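Local coordinates for protein probable chitinase (Chromobacterium violaceum, PDB 5JH8) that probably binds chitin and, as a member of glycosyl hydrolase family 18, probably hydrolyses its beta-1,4 linkages between N-acetylglucosamine units, at residues 117-120 with 121-124; 160-163 with 164-167; 172-175 with 176-180; 193-196 with 197-201; 273-276 with 277-280. One frame throughout, in Å; residues are numbered along the deposited sequence. Where two conformers were deposited one is given.

Contact 1 (117-120 with 121-124)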
loop_
_atom_site.group_PDB
_atom_site.type_symbol
_atom_site.label_atom_id
_atom_site.label_comp_id
_atom_site.label_asym_id
_atom_site.label_seq_id
_atom_site.Cartn_x
_atom_site.Cartn_y
_atom_site.Cartn_z
ATOM N N GLN A 117 -2.105 12.305 15.530
ATOM C CA GLN A 117 -1.914 13.650 14.995
ATOM C C GLN A 117 -0.866 14.423 15.786
ATOM O O GLN A 117 -0.097 15.202 15.211
ATOM C CB GLN A 117 -3.239 14.402 14.905
ATOM C CG GLN A 117 -3.985 14.575 16.214
ATOM C CD GLN A 117 -5.364 15.153 15.989
ATOM O OE1 GLN A 117 -5.616 15.790 14.969
ATOM N NE2 GLN A 117 -6.272 14.907 16.925
ATOM N N GLY A 118 -0.799 14.207 17.100
ATOM C CA GLY A 118 0.194 14.900 17.903
ATOM C C GLY A 118 1.623 14.486 17.630
ATOM O O GLY A 118 2.552 15.145 18.108
ATOM N N ASP A 119 1.816 13.409 16.882
ATOM C CA ASP A 119 3.140 12.900 16.549
ATOM C C ASP A 119 3.611 13.314 15.166
ATOM O O ASP A 119 4.623 12.795 14.704
ATOM C CB ASP A 119 3.165 11.380 16.674
ATOM C CG ASP A 119 3.255 10.930 18.111
ATOM O OD1 ASP A 119 4.049 11.540 18.862
ATOM O OD2 ASP A 119 2.527 9.989 18.499
ATOM N N ARG A 120 2.949 14.285 14.532
ATOM C CA ARG A 120 3.327 14.714 13.188
ATOM C C ARG A 120 4.820 15.014 13.092
ATOM O O ARG A 120 5.542 14.446 12.261
ATOM C CB ARG A 120 2.512 15.939 12.772
ATOM C CG ARG A 120 2.892 16.521 11.412
ATOM C CD ARG A 120 2.118 17.795 11.178
ATOM N NE ARG A 120 2.354 18.468 9.912
ATOM C CZ ARG A 120 1.656 18.248 8.799
ATOM N NH1 ARG A 120 0.709 17.332 8.774
ATOM N NH2 ARG A 120 1.901 18.945 7.702
ATOM N N ASN A 121 5.304 15.909 13.947
ATOM C CA ASN A 121 6.701 16.315 13.854
ATOM C C ASN A 121 7.649 15.243 14.389
ATOM O O ASN A 121 8.766 15.095 13.883
ATOM C CB ASN A 121 6.931 17.646 14.559
ATOM C CG ASN A 121 6.249 18.807 13.857
ATOM O OD1 ASN A 121 5.857 18.714 12.690
ATOM N ND2 ASN A 121 6.105 19.920 14.574
ATOM N N ASN A 122 7.229 14.479 15.398
ATOM C CA ASN A 122 8.047 13.373 15.890
ATOM C C ASN A 122 8.278 12.352 14.792
ATOM O O ASN A 122 9.396 11.877 14.594
ATOM C CB ASN A 122 7.353 12.692 17.069
ATOM C CG ASN A 122 7.312 13.552 18.307
ATOM O OD1 ASN A 122 8.192 14.389 18.534
ATOM N ND2 ASN A 122 6.296 13.335 19.141
ATOM N N PHE A 123 7.218 11.989 14.073
ATOM C CA PHE A 123 7.329 10.989 13.018
ATOM C C PHE A 123 8.192 11.510 11.867
ATOM O O PHE A 123 9.042 10.782 11.336
ATOM C CB PHE A 123 5.926 10.577 12.560
ATOM C CG PHE A 123 5.935 9.469 11.540
ATOM C CD1 PHE A 123 6.554 8.257 11.806
ATOM C CD2 PHE A 123 5.344 9.646 10.304
ATOM C CE1 PHE A 123 6.573 7.247 10.843
ATOM C CE2 PHE A 123 5.347 8.627 9.345
ATOM C CZ PHE A 123 5.965 7.435 9.616
ATOM N N SER A 124 8.005 12.773 11.479
ATOM C CA SER A 124 8.848 13.352 10.440
ATOM C C SER A 124 10.308 13.270 10.840
ATOM O O SER A 124 11.170 12.955 10.011
ATOM C CB SER A 124 8.469 14.811 10.220
ATOM O OG SER A 124 7.166 14.879 9.694
HETATM O O HOH W 1 5.083 15.681 17.088
HETATM O O HOH W 2 4.360 20.294 11.095
#
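Asp119 OD1 has two partners: the amide of Asn122 donates to it, ND2 to OD1 2.9 Å, and the imidazole of His82 on helix 78-85 binds the same oxygen. The Asn122 bond is nearly straight at 165° and uses the anti lone pair of OD1, while the oxygen lies almost exactly in the amide plane of Asn122. Carboxylate and amide are themselves turned 44° against each other. Both side chains leave the backbone with CG beside their own N (chi1 -77° for Asp119), which brings the two groups together along one flank of the turn. Asp119 is the N-cap residue of helix 120-135, yet its carboxylate makes no capping bond. The first turn is closed by Phe123 N to Asp119 O, 2.8 Å, and by Ser124 N to Arg120 O, 3.1 Å. A water stands in at the helix start, donating to Gly118 O and accepting from Asn122 N at 3.0 Å. Arg120 runs out extended from CG to NE. A second water, in the guanidinium plane, accepts a hydrogen bond from NE (NE to water 3.0 Å) and donates to Asn121 OD1 at 2.7 Å, tying the two neighbouring side chains together. The far end of the guanidinium is held by Tyr159, through its carbonyl oxygen and a cation-pi contact.

Contact 2 (160-163 with 164-167)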
loop_
_atom_site.group_PDB
_atom_site.type_symbol
_atom_site.label_atom_id
_atom_site.label_comp_id
_atom_site.label_asym_id
_atom_site.label_seq_id
_atom_site.Cartn_x
_atom_site.Cartn_y
_atom_site.Cartn_z
ATOM N N GLY A 160 -0.934 13.440 11.216
ATOM C CA GLY A 160 0.366 12.912 11.591
ATOM C C GLY A 160 1.340 12.764 10.438
ATOM O O GLY A 160 2.524 12.529 10.689
ATOM N N TYR A 161 0.861 12.882 9.193
ATOM C CA TYR A 161 1.668 12.646 7.999
ATOM C C TYR A 161 1.933 13.968 7.276
ATOM O O TYR A 161 1.044 14.533 6.626
ATOM C CB TYR A 161 0.991 11.641 7.084
ATOM C CG TYR A 161 0.737 10.326 7.778
ATOM C CD1 TYR A 161 1.719 9.347 7.818
ATOM C CD2 TYR A 161 -0.454 10.082 8.431
ATOM C CE1 TYR A 161 1.518 8.147 8.455
ATOM C CE2 TYR A 161 -0.673 8.896 9.099
ATOM C CZ TYR A 161 0.308 7.917 9.105
ATOM O OH TYR A 161 0.055 6.744 9.781
ATOM N N ASP A 162 3.154 14.476 7.421
ATOM C CA ASP A 162 3.598 15.715 6.778
ATOM C C ASP A 162 4.332 15.280 5.513
ATOM O O ASP A 162 5.512 14.920 5.551
ATOM C CB ASP A 162 4.521 16.447 7.741
ATOM C CG ASP A 162 5.084 17.743 7.183
ATOM O OD1 ASP A 162 5.041 17.984 5.951
ATOM O OD2 ASP A 162 5.573 18.539 8.013
ATOM N N LEU A 163 3.620 15.244 4.385
ATOM C CA LEU A 163 4.215 14.682 3.170
ATOM C C LEU A 163 5.454 15.452 2.747
ATOM O O LEU A 163 6.431 14.860 2.269
ATOM C CB LEU A 163 3.216 14.655 2.017
ATOM C CG LEU A 163 2.365 13.390 1.894
ATOM C CD1 LEU A 163 1.466 13.168 3.075
ATOM C CD2 LEU A 163 1.557 13.426 0.618
ATOM N N ARG A 164 5.421 16.777 2.857
ATOM C CA ARG A 164 6.596 17.559 2.485
ATOM C C ARG A 164 7.835 17.091 3.250
ATOM O O ARG A 164 8.897 16.851 2.656
ATOM C CB ARG A 164 6.335 19.047 2.709
ATOM C CG ARG A 164 7.352 19.969 2.064
ATOM C CD ARG A 164 6.966 21.450 2.206
ATOM N NE ARG A 164 5.878 21.859 1.314
ATOM C CZ ARG A 164 6.044 22.277 0.062
ATOM N NH1 ARG A 164 7.261 22.371 -0.468
ATOM N NH2 ARG A 164 4.988 22.608 -0.664
ATOM N N ALA A 165 7.711 16.930 4.569
ATOM C CA ALA A 165 8.857 16.517 5.380
ATOM C C ALA A 165 9.241 15.067 5.087
ATOM O O ALA A 165 10.426 14.733 4.938
ATOM C CB ALA A 165 8.557 16.699 6.869
ATOM N N LEU A 166 8.249 14.186 5.008
ATOM C CA LEU A 166 8.536 12.775 4.808
ATOM C C LEU A 166 9.183 12.551 3.450
ATOM O O LEU A 166 10.123 11.761 3.316
ATOM C CB LEU A 166 7.237 11.971 4.923
ATOM C CG LEU A 166 6.535 11.985 6.296
ATOM C CD1 LEU A 166 5.134 11.371 6.246
ATOM C CD2 LEU A 166 7.383 11.256 7.329
ATOM N N GLY A 167 8.655 13.224 2.432
ATOM C CA GLY A 167 9.158 13.041 1.090
ATOM C C GLY A 167 10.554 13.571 0.898
ATOM O O GLY A 167 11.283 13.079 0.041
HETATM O O HOH W 3 3.052 18.413 4.098
#
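Asp162 OD1 accepts from Ala165 N at 3.2 Å, the side-chain capping bond of an N-cap residue at the start of helix 163-169. The N-H comes from well above the carboxylate plane, 71° out of it, though the bond itself is fairly straight. Asp162 CG lies anti to its own N (chi1 179°), which folds the carboxylate back over the first turn; there its carbon rests on the methyl of Ala165, CG to CB 3.6 Å. A water widens the cap: it donates to OD1 at 2.8 Å and accepts from Arg164 N, so two N-H groups of the first turn are served by one oxygen, directly or through water. The ordinary helical bonds then begin with Leu166 N to Asp162 O, 2.9 Å, and Gly167 N to Leu163 O. Outside this polar shell, Leu166 and Leu163 both pack on Leu173 of strand 172-176, and Leu166 also reaches Phe123 and Ile127 of helix 120-135. Asp162 OD2 has a long, weak ion pair with Arg120. Tyr161, anchored through its OH to the carbonyl of Phe112, lies beside the turn, where Leu166 CD1 meets the edge of its ring and approaches its CB at 4.2 Å.

Contact 3 (172-175 with 176-180). With 6KY ((2S)-2-(dimethylamino)-4-(methylselanyl)butanoic acid), chain E; HIS (histidine), chain F.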
loop_
_atom_site.group_PDB
_atom_site.type_symbol
_atom_site.label_atom_id
_atom_site.label_comp_id
_atom_site.label_asym_id
_atom_site.label_seq_id
_atom_site.Cartn_x
_atom_site.Cartn_y
_atom_site.Cartn_z
ATOM N N TYR A 172 11.138 7.087 -1.431
ATOM C CA TYR A 172 9.801 7.053 -1.990
ATOM C C TYR A 172 8.784 7.171 -0.872
ATOM O O TYR A 172 8.986 6.644 0.228
ATOM C CB TYR A 172 9.504 5.732 -2.691
ATOM C CG TYR A 172 10.379 5.424 -3.870
ATOM C CD1 TYR A 172 10.046 5.889 -5.143
ATOM C CD2 TYR A 172 11.543 4.657 -3.731
ATOM C CE1 TYR A 172 10.825 5.598 -6.240
ATOM C CE2 TYR A 172 12.326 4.368 -4.812
ATOM C CZ TYR A 172 11.960 4.835 -6.073
ATOM O OH TYR A 172 12.757 4.524 -7.159
ATOM N N LEU A 173 7.668 7.833 -1.179
ATOM C CA LEU A 173 6.433 7.670 -0.421
ATOM C C LEU A 173 5.541 6.732 -1.202
ATOM O O LEU A 173 5.280 6.951 -2.396
ATOM C CB LEU A 173 5.687 8.986 -0.184
ATOM C CG LEU A 173 6.508 10.088 0.479
ATOM C CD1 LEU A 173 5.632 11.270 0.807
ATOM C CD2 LEU A 173 7.211 9.592 1.748
ATOM N N GLN A 174 5.075 5.679 -0.524
ATOM C CA GLN A 174 4.119 4.731 -1.096
ATOM C C GLN A 174 2.747 5.271 -0.698
ATOM O O GLN A 174 2.322 5.117 0.452
ATOM C CB GLN A 174 4.401 3.313 -0.596
ATOM C CG GLN A 174 3.563 2.247 -1.264
ATOM C CD GLN A 174 2.319 1.834 -0.494
ATOM O OE1 GLN A 174 2.298 1.772 0.729
ATOM N NE2 GLN A 174 1.285 1.489 -1.243
ATOM N N ILE A 175 2.077 5.938 -1.630
ATOM C CA ILE A 175 0.796 6.565 -1.333
ATOM C C ILE A 175 -0.291 5.510 -1.440
ATOM O O ILE A 175 -0.555 4.987 -2.532
ATOM C CB ILE A 175 0.518 7.741 -2.273
ATOM C CG1 ILE A 175 1.540 8.849 -2.020
ATOM C CG2 ILE A 175 -0.929 8.234 -2.071
ATOM C CD1 ILE A 175 1.277 10.109 -2.786
HETATM N N MSE A 176 -0.933 5.212 -0.317
HETATM C CA MSE A 176 -1.897 4.121 -0.243
HETATM C C MSE A 176 -3.234 4.597 -0.807
HETATM O O MSE A 176 -4.225 4.793 -0.061
HETATM C CB MSE A 176 -2.040 3.647 1.201
HETATM C CG MSE A 176 -0.749 3.083 1.730
HETATM SE SE MSE A 176 -0.780 2.723 3.643
HETATM C CE MSE A 176 -2.511 1.857 3.738
ATOM N N SER A 177 -3.246 4.825 -2.123
ATOM C CA SER A 177 -4.428 5.337 -2.815
ATOM C C SER A 177 -5.430 4.218 -3.087
ATOM O O SER A 177 -5.813 3.931 -4.227
ATOM C CB SER A 177 -4.040 6.078 -4.085
ATOM O OG SER A 177 -3.195 5.336 -4.930
ATOM N N TYR A 178 -5.872 3.630 -1.974
ATOM C CA TYR A 178 -6.919 2.627 -1.928
ATOM C C TYR A 178 -7.564 2.735 -0.550
ATOM O O TYR A 178 -7.102 3.470 0.322
ATOM C CB TYR A 178 -6.403 1.211 -2.296
ATOM C CG TYR A 178 -5.012 0.867 -1.801
ATOM C CD1 TYR A 178 -4.763 0.619 -0.468
ATOM C CD2 TYR A 178 -3.946 0.785 -2.694
ATOM C CE1 TYR A 178 -3.483 0.298 -0.025
ATOM C CE2 TYR A 178 -2.686 0.459 -2.263
ATOM C CZ TYR A 178 -2.457 0.207 -0.936
ATOM O OH TYR A 178 -1.177 -0.124 -0.578
ATOM N N ASP A 179 -8.665 2.022 -0.359
ATOM C CA ASP A 179 -9.472 2.155 0.853
ATOM C C ASP A 179 -10.108 3.544 0.983
ATOM O O ASP A 179 -10.363 4.028 2.086
ATOM C CB ASP A 179 -8.712 1.719 2.103
ATOM C CG ASP A 179 -8.373 0.253 2.068
ATOM O OD1 ASP A 179 -9.052 -0.517 1.347
ATOM O OD2 ASP A 179 -7.411 -0.113 2.751
ATOM N N GLU A 180 -10.412 4.167 -0.158
ATOM C CA GLU A 180 -11.231 5.376 -0.148
ATOM C C GLU A 180 -12.561 5.110 0.535
ATOM O O GLU A 180 -13.108 5.978 1.231
ATOM C CB GLU A 180 -11.448 5.815 -1.589
ATOM C CG GLU A 180 -12.209 7.097 -1.748
ATOM C CD GLU A 180 -12.593 7.390 -3.179
ATOM O OE1 GLU A 180 -12.180 6.666 -4.108
ATOM O OE2 GLU A 180 -13.349 8.384 -3.368
HETATM N N 6KY E . -6.434 -2.451 2.841
HETATM C CA 6KY E . -6.118 -2.412 4.305
HETATM C C 6KY E . -4.913 -3.284 4.588
HETATM O O 6KY E . -4.990 -4.501 4.457
HETATM C CB 6KY E . -7.306 -2.823 5.198
HETATM C CG 6KY E . -8.490 -1.849 5.061
HETATM SE SE 6KY E . -9.982 -2.230 6.270
HETATM C CE 6KY E . -10.678 -3.772 5.299
HETATM C CN1 6KY E . -7.044 -3.714 2.381
HETATM C CN2 6KY E . -5.255 -2.167 1.989
HETATM N N HIS F . -3.786 -2.656 4.929
HETATM C CA HIS F . -2.556 -3.389 5.211
HETATM C C HIS F . -2.711 -4.184 6.499
HETATM O O HIS F . -3.543 -3.871 7.360
HETATM C CB HIS F . -1.366 -2.429 5.300
HETATM C CG HIS F . -0.970 -1.831 3.983
HETATM N ND1 HIS F . 0.256 -1.237 3.776
HETATM C CD2 HIS F . -1.644 -1.716 2.814
HETATM C CE1 HIS F . 0.331 -0.806 2.531
HETATM N NE2 HIS F . -0.818 -1.063 1.931
HETATM O OXT HIS F . -2.002 -5.172 6.696
#
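Gln174 reaches forward to the hydroxyl of Tyr178 from near the end of strand 172-176, in the TIM barrel of a family 18 glycosyl hydrolase, at the ligand pocket. From CB the chain starts with CG anti to the backbone N, then bends sharply at chi2 (-97°), which swings the amide along the strand toward the residues that follow. OE1 touches CG of Met176, a selenomethionine, at 3.5 Å in the conformer given, approaches CE1 of the ligand histidine, and accepts a hydrogen bond from Ser144 OG. NE2 donates to Tyr178 OH at 3.0 Å, with the hydroxyl oxygen close to the amide plane, and is also bonded to Ser295, so both polar atoms of this buried amide are satisfied. The phenol, its plane 31° from the amide, has a second partner: Tyr178 OH and NE2 of the ligand histidine are hydrogen-bonded at 2.7 Å, NE2 lying in the plane of the ring at its edge. One ring face lies against the backbone, Met176 C sitting over its centre. That fold-back follows from two successive inverse gamma turns, centred on Met176 and Ser177, closed by Ser177 N to Ile175 O (2.7 Å) and Tyr178 N to Met176 O. The ligand is dipeptide-like, an N-dimethylated selenomethionine joined to the histidine. Next along the loop, Asp179 OD1 is held by the hydroxyls of Tyr219 and Tyr221, while its OD2 accepts a very short hydrogen bond, 2.5 Å, from the ligand's dimethylated amine N.

Contact 4 (193-196 with 197-201)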
loop_
_atom_site.group_PDB
_atom_site.type_symbol
_atom_site.label_atom_id
_atom_site.label_comp_id
_atom_site.label_asym_id
_atom_site.label_seq_id
_atom_site.Cartn_x
_atom_site.Cartn_y
_atom_site.Cartn_z
ATOM N N SER A 193 -10.514 7.219 -9.316
ATOM C CA SER A 193 -9.478 7.965 -10.011
ATOM C C SER A 193 -9.535 9.451 -9.717
ATOM O O SER A 193 -8.496 10.119 -9.747
ATOM C CB SER A 193 -9.599 7.752 -11.511
ATOM O OG SER A 193 -10.886 8.085 -11.993
ATOM N N ASP A 194 -10.730 9.995 -9.475
ATOM C CA ASP A 194 -10.860 11.417 -9.161
ATOM C C ASP A 194 -10.207 11.728 -7.812
ATOM O O ASP A 194 -9.411 12.666 -7.685
ATOM C CB ASP A 194 -12.331 11.854 -9.240
ATOM C CG ASP A 194 -13.284 11.038 -8.366
ATOM O OD1 ASP A 194 -12.962 9.944 -7.881
ATOM O OD2 ASP A 194 -14.425 11.526 -8.190
ATOM N N TRP A 195 -10.513 10.913 -6.808
ATOM C CA TRP A 195 -9.881 11.000 -5.495
ATOM C C TRP A 195 -8.377 10.769 -5.586
ATOM O O TRP A 195 -7.587 11.506 -4.981
ATOM C CB TRP A 195 -10.574 9.962 -4.609
ATOM C CG TRP A 195 -9.994 9.688 -3.278
ATOM C CD1 TRP A 195 -10.179 10.425 -2.145
ATOM C CD2 TRP A 195 -9.205 8.549 -2.888
ATOM N NE1 TRP A 195 -9.547 9.834 -1.078
ATOM C CE2 TRP A 195 -8.931 8.685 -1.510
ATOM C CE3 TRP A 195 -8.709 7.429 -3.569
ATOM C CZ2 TRP A 195 -8.177 7.737 -0.800
ATOM C CZ3 TRP A 195 -7.971 6.495 -2.864
ATOM C CH2 TRP A 195 -7.713 6.652 -1.491
HETATM N N MSE A 196 -7.958 9.747 -6.335
HETATM C CA MSE A 196 -6.548 9.440 -6.518
HETATM C C MSE A 196 -5.822 10.623 -7.134
HETATM O O MSE A 196 -4.734 10.955 -6.692
HETATM C CB MSE A 196 -6.375 8.185 -7.386
HETATM C CG MSE A 196 -4.925 7.802 -7.588
HETATM SE SE MSE A 196 -4.740 6.180 -8.660
HETATM C CE MSE A 196 -5.699 4.931 -7.524
ATOM N N GLU A 197 -6.407 11.232 -8.170
ATOM C CA GLU A 197 -5.761 12.371 -8.814
ATOM C C GLU A 197 -5.682 13.562 -7.871
ATOM O O GLU A 197 -4.667 14.271 -7.843
ATOM C CB GLU A 197 -6.484 12.725 -10.103
ATOM C CG GLU A 197 -6.216 11.699 -11.196
ATOM C CD GLU A 197 -7.079 11.870 -12.423
ATOM O OE1 GLU A 197 -7.557 12.997 -12.668
ATOM O OE2 GLU A 197 -7.280 10.865 -13.143
ATOM N N ASP A 198 -6.735 13.804 -7.082
ATOM C CA ASP A 198 -6.639 14.851 -6.073
ATOM C C ASP A 198 -5.511 14.553 -5.098
ATOM O O ASP A 198 -4.758 15.449 -4.704
ATOM C CB ASP A 198 -7.944 14.991 -5.288
ATOM C CG ASP A 198 -9.081 15.580 -6.100
ATOM O OD1 ASP A 198 -8.840 16.189 -7.162
ATOM O OD2 ASP A 198 -10.238 15.479 -5.647
ATOM N N ASP A 199 -5.398 13.291 -4.678
ATOM C CA ASP A 199 -4.352 12.924 -3.733
ATOM C C ASP A 199 -2.965 13.093 -4.346
ATOM O O ASP A 199 -2.037 13.565 -3.677
ATOM C CB ASP A 199 -4.514 11.463 -3.309
ATOM C CG ASP A 199 -5.835 11.135 -2.649
ATOM O OD1 ASP A 199 -6.492 12.015 -2.067
ATOM O OD2 ASP A 199 -6.163 9.912 -2.684
ATOM N N LEU A 200 -2.804 12.701 -5.616
ATOM C CA LEU A 200 -1.516 12.824 -6.295
ATOM C C LEU A 200 -1.165 14.280 -6.567
ATOM O O LEU A 200 -0.003 14.667 -6.429
ATOM C CB LEU A 200 -1.518 12.001 -7.574
ATOM C CG LEU A 200 -1.521 10.480 -7.361
ATOM C CD1 LEU A 200 -1.691 9.792 -8.703
ATOM C CD2 LEU A 200 -0.256 9.997 -6.687
ATOM N N ASP A 201 -2.149 15.109 -6.927
ATOM C CA ASP A 201 -1.887 16.540 -7.085
ATOM C C ASP A 201 -1.308 17.098 -5.794
ATOM O O ASP A 201 -0.352 17.883 -5.799
ATOM C CB ASP A 201 -3.197 17.288 -7.371
ATOM C CG ASP A 201 -3.767 17.049 -8.755
ATOM O OD1 ASP A 201 -3.105 16.440 -9.595
ATOM O OD2 ASP A 201 -4.889 17.534 -9.007
HETATM O O HOH W 4 -10.670 10.593 -13.027
#
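One face of the Trp195 indole carries the carboxylate of Asp199, with OD2 3.2 Å above the ring plane and over its centre. The two planes stand almost perpendicular, 82° apart: the carboxylate stands on its oxygen edge, OD2 the nearer, and the closest ring atom is CE2, also 3.2 Å from OD2. Trp195 CG is anti to the backbone N (chi1 171°), which leans the indole along helix 193-206 to meet the residue one turn on. The same two residues are joined by the backbone bond Asp199 N to Trp195 O, 2.8 Å. This helix links strands 172-176 and 212-222 in a beta-alpha-beta unit of the TIM barrel. Further round it, Met196, a selenomethionine, and Leu200 lie side by side and point the same way, touching at CG to CD1 4.0 Å; both reach helix 276-289 and strand 212-222. Trp195 also packs against Glu180 and Ser177, and Asp199 against Ala147. An oxygen over an electron-rich indole face would be expected to be unfavourable for a charged carboxylate, and the carbonyl Trp195 O, another acceptor, lies close to both carboxylate oxygens (OD2 3.1 Å); this crowding may raise the pKa of Asp199.

Contact 5 (273-276 with 277-280)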
loop_
_atom_site.group_PDB
_atom_site.type_symbol
_atom_site.label_atom_id
_atom_site.label_comp_id
_atom_site.label_asym_id
_atom_site.label_seq_id
_atom_site.Cartn_x
_atom_site.Cartn_y
_atom_site.Cartn_z
ATOM N N THR A 273 -15.170 -2.336 -7.288
ATOM C CA THR A 273 -13.880 -2.955 -7.531
ATOM C C THR A 273 -13.284 -2.362 -8.805
ATOM O O THR A 273 -13.728 -1.321 -9.312
ATOM C CB THR A 273 -14.000 -4.484 -7.541
ATOM O OG1 THR A 273 -12.686 -5.038 -7.518
ATOM C CG2 THR A 273 -14.796 -4.973 -8.734
ATOM N N GLU A 274 -12.249 -3.033 -9.293
ATOM C CA GLU A 274 -11.474 -2.639 -10.463
ATOM C C GLU A 274 -11.773 -3.579 -11.626
ATOM O O GLU A 274 -12.274 -4.697 -11.445
ATOM C CB GLU A 274 -9.955 -2.714 -10.197
ATOM C CG GLU A 274 -9.463 -1.952 -8.960
ATOM C CD GLU A 274 -9.744 -0.471 -9.021
ATOM O OE1 GLU A 274 -9.594 0.121 -10.128
ATOM O OE2 GLU A 274 -10.121 0.102 -7.971
ATOM N N ASN A 275 -11.439 -3.116 -12.836
ATOM C CA ASN A 275 -11.322 -4.012 -13.979
ATOM C C ASN A 275 -10.029 -3.689 -14.724
ATOM O O ASN A 275 -9.212 -2.905 -14.254
ATOM C CB ASN A 275 -12.576 -3.980 -14.873
ATOM C CG ASN A 275 -12.740 -2.677 -15.626
ATOM O OD1 ASN A 275 -11.935 -1.766 -15.516
ATOM N ND2 ASN A 275 -13.827 -2.577 -16.383
ATOM N N ALA A 276 -9.808 -4.297 -15.887
ATOM C CA ALA A 276 -8.543 -4.072 -16.579
ATOM C C ALA A 276 -8.410 -2.621 -17.023
ATOM O O ALA A 276 -7.314 -2.049 -16.979
ATOM C CB ALA A 276 -8.409 -5.029 -17.760
ATOM N N ARG A 277 -9.507 -2.016 -17.490
ATOM C CA ARG A 277 -9.454 -0.623 -17.900
ATOM C C ARG A 277 -9.042 0.280 -16.743
ATOM O O ARG A 277 -8.235 1.200 -16.922
ATOM C CB ARG A 277 -10.809 -0.166 -18.429
ATOM C CG ARG A 277 -10.747 1.225 -19.073
ATOM C CD ARG A 277 -12.125 1.726 -19.600
ATOM N NE ARG A 277 -12.728 0.706 -20.425
ATOM C CZ ARG A 277 -13.714 -0.096 -20.056
ATOM N NH1 ARG A 277 -14.400 0.093 -18.924
ATOM N NH2 ARG A 277 -14.049 -1.099 -20.844
ATOM N N SER A 278 -9.603 0.049 -15.553
ATOM C CA SER A 278 -9.333 0.946 -14.441
ATOM C C SER A 278 -7.926 0.774 -13.913
ATOM O O SER A 278 -7.274 1.764 -13.567
ATOM C CB SER A 278 -10.355 0.765 -13.329
ATOM O OG SER A 278 -10.262 -0.475 -12.678
ATOM N N VAL A 279 -7.438 -0.468 -13.846
ATOM C CA VAL A 279 -6.065 -0.695 -13.412
ATOM C C VAL A 279 -5.084 -0.048 -14.384
ATOM O O VAL A 279 -4.114 0.595 -13.968
ATOM C CB VAL A 279 -5.806 -2.200 -13.203
ATOM C CG1 VAL A 279 -4.304 -2.481 -13.050
ATOM C CG2 VAL A 279 -6.582 -2.673 -11.991
ATOM N N ALA A 280 -5.302 -0.224 -15.691
ATOM C CA ALA A 280 -4.418 0.399 -16.668
ATOM C C ALA A 280 -4.459 1.914 -16.546
ATOM O O ALA A 280 -3.415 2.569 -16.581
ATOM C CB ALA A 280 -4.782 -0.042 -18.089
#
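The chain leaves strand 268-273 extended through Glu274 and Asn275 and then turns into helix 276-289, with helical backbone angles from Ala276 onward. The first turn is fastened by Val279 N to Asn275 O, 3.0 Å and nearly straight at 170°, followed by Ala280 N to Ala276 O, also 3.0 Å. Two side chains reach across the turn in opposite senses. Asn275 OD1 accepts from Ser278 N at 3.0 Å, the N-H lying close to the line of the amide C=O, and Ser278 OG in return accepts from Asn275 N at 2.9 Å. Asn275 places CG between its own N and carbonyl carbon (chi1 70°), which carries the amide oxygen over the N-H groups at the helix start; Ser278 OG holds the equivalent position. Glu274 bends at chi2 and brings OE1 to 2.7 Å from Ser278 OG, while the same oxygen forms a salt bridge with Lys282 one turn further along the helix. Its CB meets Val279 CG2 at 3.8 Å, and Val279 goes on to pack against Phe306 and Ala309 of helix 304-309. On the outer flank the amide of Asn275 and the guanidinium of Arg277 run side by side, their planes 80° apart, and Arg277 has a cation-pi contact with Tyr250. The reciprocal bonds between Asn275 and Ser278 form a capping box at the N-terminus of helix 276-289.

Overall arrangement
The five contacts follow in series along one TIM-barrel chain, and three of them, contacts 1, 2 and 5, sit at the starts of helices 120-135, 163-169 and 276-289. Contacts 1 and 2 have centres about 9 Å apart and touch through Arg120 and Ser124 against residues 161-165. Contact 2 packs on strand 172-176, which carries contact 3 close to the chain's centre and into the pocket holding the linked ligand pair. Contact 4, its centre about 10 Å from that of contact 3, touches it where Trp195 and Met196 back Ser177. Contacts 2 and 4 thus both touch the ligand-binding strand end, while contacts 1 and 5, centres about 35 Å apart, lie farther out on opposite sides of the chain's centre.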